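PDB 2Y6U: peroxisomal membrane protein LPX1 from Saccharomyces cerevisiae, which has acyl esterase, lipase and phospholipase A activity as an alpha/beta hydrolase of yeast peroxisomes. Local coordinates for residues Lys65-Tyr70 and Leu324-Ala329; His59-Ser64 and Leu263-Asn268. All blocks are in the same frame, centred on the assembly; numbering follows the deposited sequence.

Interaction 1. Residues Lys65-Tyr70 and Leu324-Ala329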
ATOM      1  N   LYS A  65      21.532  -6.948  -2.809  1.00 26.15           N
ATOM      2  CA  LYS A  65      21.017  -8.255  -2.540  1.00 26.26           C
ATOM      3  C   LYS A  65      22.139  -9.290  -2.373  1.00 28.15           C
ATOM      4  O   LYS A  65      21.926 -10.300  -1.738  1.00 28.83           O
ATOM      5  CB  LYS A  65      20.117  -8.648  -3.663  1.00 28.28           C
ATOM      6  CG  LYS A  65      20.874  -8.887  -4.974  1.00 29.79           C
ATOM      7  CD  LYS A  65      19.928  -9.215  -6.160  1.00 33.27           C
ATOM      8  CE  LYS A  65      20.785  -9.118  -7.424  1.00 32.96           C
ATOM      9  NZ  LYS A  65      20.051  -9.396  -8.724  1.00 42.22           N
ATOM     10  N   VAL A  66      23.338  -8.996  -2.877  1.00 28.32           N
ATOM     11  CA  VAL A  66      24.409  -9.966  -2.869  1.00 29.41           C
ATOM     12  C   VAL A  66      24.877 -10.341  -1.447  1.00 29.51           C
ATOM     13  O   VAL A  66      25.424 -11.449  -1.225  1.00 30.70           O
ATOM     14  CB  VAL A  66      25.639  -9.520  -3.712  1.00 32.79           C
ATOM     15  CG1 VAL A  66      26.633  -8.549  -2.949  1.00 32.99           C
ATOM     16  CG2 VAL A  66      26.357 -10.779  -4.224  1.00 32.23           C
ATOM     17  N   VAL A  67      24.642  -9.444  -0.489  1.00 28.51           N
ATOM     18  CA  VAL A  67      25.110  -9.657   0.885  1.00 29.30           C
ATOM     19  C   VAL A  67      24.399 -10.825   1.565  1.00 28.74           C
ATOM     20  O   VAL A  67      24.887 -11.355   2.575  1.00 30.91           O
ATOM     21  CB  VAL A  67      24.966  -8.401   1.780  1.00 30.40           C
ATOM     22  CG1 VAL A  67      25.793  -7.217   1.147  1.00 33.30           C
ATOM     23  CG2 VAL A  67      23.491  -8.031   2.067  1.00 27.31           C
ATOM     24  N   TRP A  68      23.294 -11.275   0.963  1.00 28.12           N
ATOM     25  CA  TRP A  68      22.578 -12.410   1.485  1.00 28.82           C
ATOM     26  C   TRP A  68      22.901 -13.725   0.809  1.00 28.83           C
ATOM     27  O   TRP A  68      22.487 -14.812   1.286  1.00 28.89           O
ATOM     28  CB  TRP A  68      21.086 -12.160   1.417  1.00 26.35           C
ATOM     29  CG  TRP A  68      20.624 -10.873   1.950  1.00 27.87           C
ATOM     30  CD1 TRP A  68      20.147  -9.825   1.229  1.00 24.49           C
ATOM     31  CD2 TRP A  68      20.562 -10.468   3.340  1.00 24.41           C
ATOM     32  NE1 TRP A  68      19.748  -8.819   2.063  1.00 23.13           N
ATOM     33  CE2 TRP A  68      19.970  -9.174   3.360  1.00 27.35           C
ATOM     34  CE3 TRP A  68      20.920 -11.051   4.524  1.00 27.66           C
ATOM     35  CZ2 TRP A  68      19.781  -8.483   4.500  1.00 24.62           C
ATOM     36  CZ3 TRP A  68      20.658 -10.345   5.722  1.00 27.50           C
ATOM     37  CH2 TRP A  68      20.109  -9.090   5.678  1.00 24.78           C
ATOM     38  N   GLU A  69      23.699 -13.716  -0.265  1.00 30.47           N
ATOM     39  CA  GLU A  69      24.001 -14.995  -0.880  1.00 31.09           C
ATOM     40  C   GLU A  69      24.681 -16.018  -0.001  1.00 31.45           C
ATOM     41  O   GLU A  69      24.347 -17.215  -0.068  1.00 31.29           O
ATOM     42  CB  GLU A  69      24.735 -14.831  -2.242  1.00 32.74           C
ATOM     43  CG  GLU A  69      23.855 -14.064  -3.203  1.00 31.71           C
ATOM     44  CD  GLU A  69      24.575 -13.846  -4.626  1.00 37.14           C
ATOM     45  OE1 GLU A  69      25.724 -14.262  -4.819  1.00 39.76           O
ATOM     46  OE2 GLU A  69      23.987 -13.167  -5.451  1.00 42.45           O
ATOM     47  N   TYR A  70      25.627 -15.590   0.830  1.00 30.29           N
ATOM     48  CA  TYR A  70      26.267 -16.443   1.775  1.00 31.44           C
ATOM     49  C   TYR A  70      25.226 -17.171   2.683  1.00 31.27           C
ATOM     50  O   TYR A  70      25.484 -18.236   3.203  1.00 32.56           O
ATOM     51  CB  TYR A  70      27.234 -15.568   2.618  1.00 31.36           C
ATOM     52  CG  TYR A  70      27.917 -16.314   3.688  1.00 32.15           C
ATOM     53  CD1 TYR A  70      27.366 -16.426   4.958  1.00 33.19           C
ATOM     54  CD2 TYR A  70      29.147 -16.916   3.447  1.00 32.43           C
ATOM     55  CE1 TYR A  70      28.008 -17.120   5.964  1.00 32.25           C
ATOM     56  CE2 TYR A  70      29.873 -17.615   4.476  1.00 40.45           C
ATOM     57  CZ  TYR A  70      29.290 -17.721   5.743  1.00 37.76           C
ATOM     58  OH  TYR A  70      29.954 -18.454   6.657  1.00 41.48           O
ATOM     59  N   LEU A 324      27.219  -3.429  11.066  1.00 31.13           N
ATOM     60  CA  LEU A 324      27.241  -4.304   9.858  1.00 32.00           C
ATOM     61  C   LEU A 324      27.372  -5.776  10.199  1.00 30.97           C
ATOM     62  O   LEU A 324      27.972  -6.571   9.431  1.00 31.87           O
ATOM     63  CB  LEU A 324      28.364  -3.873   8.912  1.00 34.04           C
ATOM     64  CG  LEU A 324      28.311  -2.425   8.457  1.00 38.25           C
ATOM     65  CD1 LEU A 324      29.457  -2.033   7.474  1.00 39.71           C
ATOM     66  CD2 LEU A 324      26.925  -2.135   7.850  1.00 36.98           C
ATOM     67  N   VAL A 325      26.810  -6.144  11.345  1.00 29.60           N
ATOM     68  CA  VAL A 325      26.888  -7.489  11.859  1.00 29.49           C
ATOM     69  C   VAL A 325      26.382  -8.524  10.839  1.00 30.11           C
ATOM     70  O   VAL A 325      26.894  -9.635  10.817  1.00 32.48           O
ATOM     71  CB  VAL A 325      26.174  -7.577  13.212  1.00 30.13           C
ATOM     72  CG1 VAL A 325      24.616  -7.349  13.123  1.00 27.31           C
ATOM     73  CG2 VAL A 325      26.614  -8.893  13.953  1.00 32.53           C
ATOM     74  N   ASN A 326      25.414  -8.148   9.982  1.00 29.16           N
ATOM     75  CA  ASN A 326      24.896  -9.080   8.963  1.00 28.77           C
ATOM     76  C   ASN A 326      25.977  -9.523   8.002  1.00 30.09           C
ATOM     77  O   ASN A 326      25.900 -10.673   7.546  1.00 29.92           O
ATOM     78  CB  ASN A 326      23.722  -8.545   8.139  1.00 27.50           C
ATOM     79  CG  ASN A 326      24.055  -7.298   7.369  1.00 25.90           C
ATOM     80  OD1 ASN A 326      24.765  -6.445   7.887  1.00 28.77           O
ATOM     81  ND2 ASN A 326      23.568  -7.212   6.120  1.00 25.76           N
ATOM     82  N   VAL A 327      26.929  -8.652   7.664  1.00 29.22           N
ATOM     83  CA  VAL A 327      28.023  -9.051   6.762  1.00 31.64           C
ATOM     84  C   VAL A 327      29.312  -9.431   7.495  1.00 33.92           C
ATOM     85  O   VAL A 327      30.109 -10.137   6.936  1.00 33.04           O
ATOM     86  CB  VAL A 327      28.291  -8.021   5.658  1.00 33.36           C
ATOM     87  CG1 VAL A 327      26.949  -7.798   4.837  1.00 32.22           C
ATOM     88  CG2 VAL A 327      28.804  -6.681   6.181  1.00 32.35           C
ATOM     89  N   GLU A 328      29.495  -8.958   8.726  1.00 32.09           N
ATOM     90  CA  GLU A 328      30.730  -9.239   9.458  1.00 34.46           C
ATOM     91  C   GLU A 328      30.692 -10.457  10.328  1.00 35.07           C
ATOM     92  O   GLU A 328      31.724 -11.071  10.546  1.00 37.67           O
ATOM     93  CB  GLU A 328      31.123  -8.035  10.307  1.00 34.87           C
ATOM     94  CG  GLU A 328      31.282  -6.798   9.469  1.00 34.96           C
ATOM     95  CD  GLU A 328      31.653  -5.537  10.270  1.00 38.83           C
ATOM     96  OE1 GLU A 328      31.495  -5.533  11.516  1.00 38.01           O
ATOM     97  OE2 GLU A 328      32.080  -4.546   9.645  1.00 37.62           O
ATOM     98  N   ALA A 329      29.529 -10.804  10.855  1.00 34.62           N
ATOM     99  CA  ALA A 329      29.376 -12.049  11.605  1.00 35.64           C
ATOM    100  C   ALA A 329      28.159 -12.785  11.127  1.00 32.25           C
ATOM    101  O   ALA A 329      27.266 -13.065  11.909  1.00 30.09           O
ATOM    102  CB  ALA A 329      29.258 -11.724  13.157  1.00 36.03           C
TER

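Interaction 2. Residues His59-Ser64 and Leu263-Asn268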
ATOM      1  N   HIS A  59      18.284  -5.654   1.838  1.00 22.10           N
ATOM      2  CA  HIS A  59      19.590  -5.143   2.167  1.00 23.31           C
ATOM      3  C   HIS A  59      19.600  -3.728   2.807  1.00 22.29           C
ATOM      4  O   HIS A  59      18.637  -2.964   2.716  1.00 23.87           O
ATOM      5  CB  HIS A  59      20.481  -5.059   0.885  1.00 23.66           C
ATOM      6  CG  HIS A  59      19.928  -4.082  -0.139  1.00 24.38           C
ATOM      7  ND1 HIS A  59      20.050  -2.707   0.005  1.00 22.67           N
ATOM      8  CD2 HIS A  59      19.248  -4.288  -1.292  1.00 26.45           C
ATOM      9  CE1 HIS A  59      19.444  -2.122  -1.029  1.00 27.08           C
ATOM     10  NE2 HIS A  59      18.936  -3.057  -1.816  1.00 24.00           N
ATOM     11  N   GLY A  60      20.734  -3.407   3.399  1.00 24.17           N
ATOM     12  CA  GLY A  60      20.963  -2.151   4.030  1.00 25.04           C
ATOM     13  C   GLY A  60      21.343  -1.080   2.998  1.00 26.05           C
ATOM     14  O   GLY A  60      21.640  -1.363   1.815  1.00 26.73           O
ATOM     15  N   SER A  61      21.449   0.145   3.481  1.00 26.31           N
ATOM     16  CA  SER A  61      21.797   1.311   2.661  1.00 28.22           C
ATOM     17  C   SER A  61      23.183   1.071   2.088  1.00 28.17           C
ATOM     18  O   SER A  61      24.104   0.711   2.853  1.00 30.52           O
ATOM     19  CB  SER A  61      21.865   2.541   3.615  1.00 30.15           C
ATOM     20  OG  SER A  61      20.559   2.843   4.025  1.00 35.63           O
ATOM     21  N   GLY A  62      23.354   1.353   0.793  1.00 28.45           N
ATOM     22  CA  GLY A  62      24.674   1.242   0.134  1.00 28.42           C
ATOM     23  C   GLY A  62      25.159  -0.155  -0.162  1.00 29.76           C
ATOM     24  O   GLY A  62      26.273  -0.342  -0.634  1.00 31.39           O
ATOM     25  N   MET A  63      24.341  -1.157   0.088  1.00 28.96           N
ATOM     26  CA  MET A  63      24.723  -2.551  -0.195  1.00 29.86           C
ATOM     27  C   MET A  63      23.894  -3.051  -1.349  1.00 29.34           C
ATOM     28  O   MET A  63      23.551  -2.279  -2.254  1.00 29.32           O
ATOM     29  CB  MET A  63      24.580  -3.396   1.116  1.00 29.92           C
ATOM     30  CG  MET A  63      25.401  -2.835   2.217  1.00 33.25           C
ATOM     31  SD  MET A  63      25.822  -4.065   3.436  1.00 41.08           S
ATOM     32  CE  MET A  63      26.067  -3.085   4.879  1.00 42.30           C
ATOM     33  N   SER A  64      23.522  -4.329  -1.351  1.00 29.36           N
ATOM     34  CA  SER A  64      22.699  -4.902  -2.442  1.00 28.05           C
ATOM     35  C   SER A  64      22.242  -6.253  -1.959  1.00 26.63           C
ATOM     36  O   SER A  64      22.683  -6.706  -0.927  1.00 26.02           O
ATOM     37  CB  SER A  64      23.543  -5.089  -3.728  1.00 30.06           C
ATOM     38  OG  SER A  64      24.510  -6.151  -3.561  1.00 28.97           O
ATOM     39  N   LEU A 263      24.855   8.299  -0.801  1.00 33.87           N
ATOM     40  CA  LEU A 263      24.752   9.467   0.061  1.00 34.16           C
ATOM     41  C   LEU A 263      23.294   9.881   0.282  1.00 34.74           C
ATOM     42  O   LEU A 263      22.919  10.217   1.403  1.00 34.28           O
ATOM     43  CB  LEU A 263      25.549  10.630  -0.484  1.00 35.20           C
ATOM     44  CG  LEU A 263      27.080  10.428  -0.361  1.00 37.19           C
ATOM     45  CD1 LEU A 263      27.833  11.537  -1.100  1.00 35.53           C
ATOM     46  CD2 LEU A 263      27.554  10.376   1.128  1.00 37.60           C
ATOM     47  N   LEU A 264      22.488   9.875  -0.791  1.00 34.25           N
ATOM     48  CA  LEU A 264      21.074  10.186  -0.690  1.00 34.25           C
ATOM     49  C   LEU A 264      20.268   9.278   0.238  1.00 32.42           C
ATOM     50  O   LEU A 264      19.157   9.660   0.666  1.00 32.15           O
ATOM     51  CB  LEU A 264      20.429  10.144  -2.100  1.00 34.38           C
ATOM     52  CG  LEU A 264      20.799  11.231  -3.068  1.00 37.03           C
ATOM     53  CD1 LEU A 264      20.378  10.971  -4.516  1.00 37.89           C
ATOM     54  CD2 LEU A 264      20.288  12.607  -2.560  1.00 38.26           C
ATOM     55  N   CYS A 265      20.782   8.089   0.551  1.00 32.85           N
ATOM     56  CA  CYS A 265      20.143   7.228   1.502  1.00 32.40           C
ATOM     57  C   CYS A 265      20.168   7.810   2.899  1.00 33.89           C
ATOM     58  O   CYS A 265      19.437   7.323   3.711  1.00 35.20           O
ATOM     59  CB  CYS A 265      20.834   5.878   1.572  1.00 34.01           C
ATOM     60  SG  CYS A 265      20.553   4.936   0.045  1.00 34.69           S
ATOM     61  N   TYR A 266      21.036   8.789   3.162  1.00 33.01           N
ATOM     62  CA  TYR A 266      21.271   9.350   4.467  1.00 34.02           C
ATOM     63  C   TYR A 266      20.670  10.752   4.623  1.00 34.22           C
ATOM     64  O   TYR A 266      20.808  11.339   5.668  1.00 37.25           O
ATOM     65  CB  TYR A 266      22.793   9.352   4.806  1.00 35.55           C
ATOM     66  CG  TYR A 266      23.380   7.970   4.781  1.00 39.43           C
ATOM     67  CD1 TYR A 266      23.370   7.142   5.948  1.00 43.71           C
ATOM     68  CD2 TYR A 266      23.900   7.442   3.614  1.00 37.25           C
ATOM     69  CE1 TYR A 266      23.866   5.832   5.908  1.00 44.13           C
ATOM     70  CE2 TYR A 266      24.377   6.112   3.556  1.00 38.79           C
ATOM     71  CZ  TYR A 266      24.354   5.318   4.705  1.00 44.79           C
ATOM     72  OH  TYR A 266      24.859   4.064   4.656  1.00 44.92           O
ATOM     73  N   MET A 267      20.104  11.351   3.574  1.00 32.07           N
ATOM     74  CA  MET A 267      19.891  12.789   3.529  1.00 33.43           C
ATOM     75  C   MET A 267      18.407  13.144   3.585  1.00 33.40           C
ATOM     76  O   MET A 267      18.063  14.287   3.591  1.00 35.77           O
ATOM     77  CB  MET A 267      20.478  13.325   2.218  1.00 35.23           C
ATOM     78  CG  MET A 267      22.047  13.186   2.213  1.00 38.45           C
ATOM     79  SD  MET A 267      22.790  13.484   0.546  1.00 39.93           S
ATOM     80  CE  MET A 267      22.458  15.213   0.367  1.00 40.86           C
ATOM     81  N   ASN A 268      17.542  12.149   3.636  1.00 32.18           N
ATOM     82  CA  ASN A 268      16.104  12.396   3.348  1.00 33.13           C
ATOM     83  C   ASN A 268      15.154  11.837   4.410  1.00 32.28           C
ATOM     84  O   ASN A 268      13.932  11.815   4.179  1.00 29.55           O
ATOM     85  CB  ASN A 268      15.824  11.600   2.056  1.00 34.10           C
ATOM     86  CG  ASN A 268      14.762  12.209   1.249  1.00 38.59           C
ATOM     87  OD1 ASN A 268      14.458  13.435   1.333  1.00 42.35           O
ATOM     88  ND2 ASN A 268      14.068  11.341   0.504  1.00 40.38           N
TER

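Interaction 1. Residues Lys65-Tyr70 and Leu324-Ala329
Val67 and Val327 have the closest pair of CA atoms across the two segments, with 6.6 Å between the CA of Val67 and the CA of Val327. Residues 65-70 wind helically through the loop after strand 51-58, with Trp68 N bonded to Lys65 O and Glu69 N to Val66 O. Opposite them, residues 325-328 form a single helical turn, begun by Leu324, whose O accepts from both Val327 N and Glu328 N.

No hydrogen bond joins the two segments. The two valines meet obliquely: Val327 CG1 comes within 3.7 Å of Val67 CB and also touches the CG1 branch of Val67. Val67 CG2 turns to Trp68, lying above one face of the indole toward its rim, and is also 4.1 Å from Asn326 ND2. In Asn326, CG is tucked against the main chain (chi1 60°), and chi2 of -39° turns ND2 toward Val67 and Trp68; ND2 stands 4.0 Å from Trp68 CH2. Amide and indole planes are 54° apart, so the two do not stack. Asn326 O accepts a hydrogen bond from Tyr71 OH, and Trp68 and Asn326 both pack on His144 of strand 137-144.

The contact joins the loop after strand 51-58 to the short helix after strand 313-318, at the C-terminal ends of the strands of the alpha/beta hydrolase sheet, near a probable nucleophile elbow and just after the loop that in this family usually carries the catalytic histidine.

Interaction 2. Residues His59-Ser64 and Leu263-Asn268
Ser61 projects from a type II turn toward Cys265 and Tyr266, beyond the end of helix 259-264. Its CB lies 3.5 Å from Tyr266 OH and 3.9 Å from Tyr266 CZ, so the phenol end of the ring presses on the methylene. Cys265 CB also touches this carbon. One bond further, OG swings back beside the Ser61 backbone N (chi1 -70°) and comes within 3.9 Å of Cys265 CB, a van der Waals contact like the others.

The turn runs from Gly60 to Met63 in the loop after strand 51-58, the place where alpha/beta hydrolases commonly carry an oxyanion-hole segment. Consistent with this, Ser61 N is hydrogen-bonded to OG of Ser145, the probable nucleophile of a GxSxG elbow. Gly60 O is gripped twice, by Met63 N, which closes the turn, and by His59 ND1 at 2.8 Å, the two donors arriving from opposite faces of its carbonyl plane. The imidazole bond is nearly straight (167°) and lies in the ring plane; with His59 NE2 accepting from the backbone N of Gln94, it fixes the ring's rotation. Phe374 of the second subunit packs against Leu264, Met267 and Asn268.

Residues 59-64 and 65-70 are consecutive pieces of one loop, and interactions 1 and 2 join it to two different parts of the chain, their centres about 15 Å apart. In interaction 1 it meets the turn 324-329 that follows the last strand of the sheet; in interaction 2 it meets residues 263-268, which also pack against the second subunit. The two contacts touch directly: Trp68 NE1 packs 3.5 Å from His59 N, and Val327 CG1 reaches Met63 SD at 4.1 Å. Both lie close to the probable nucleophile elbow: Ser61 touches it, and Trp68 lies near it. Both contacts therefore border what is likely the active site.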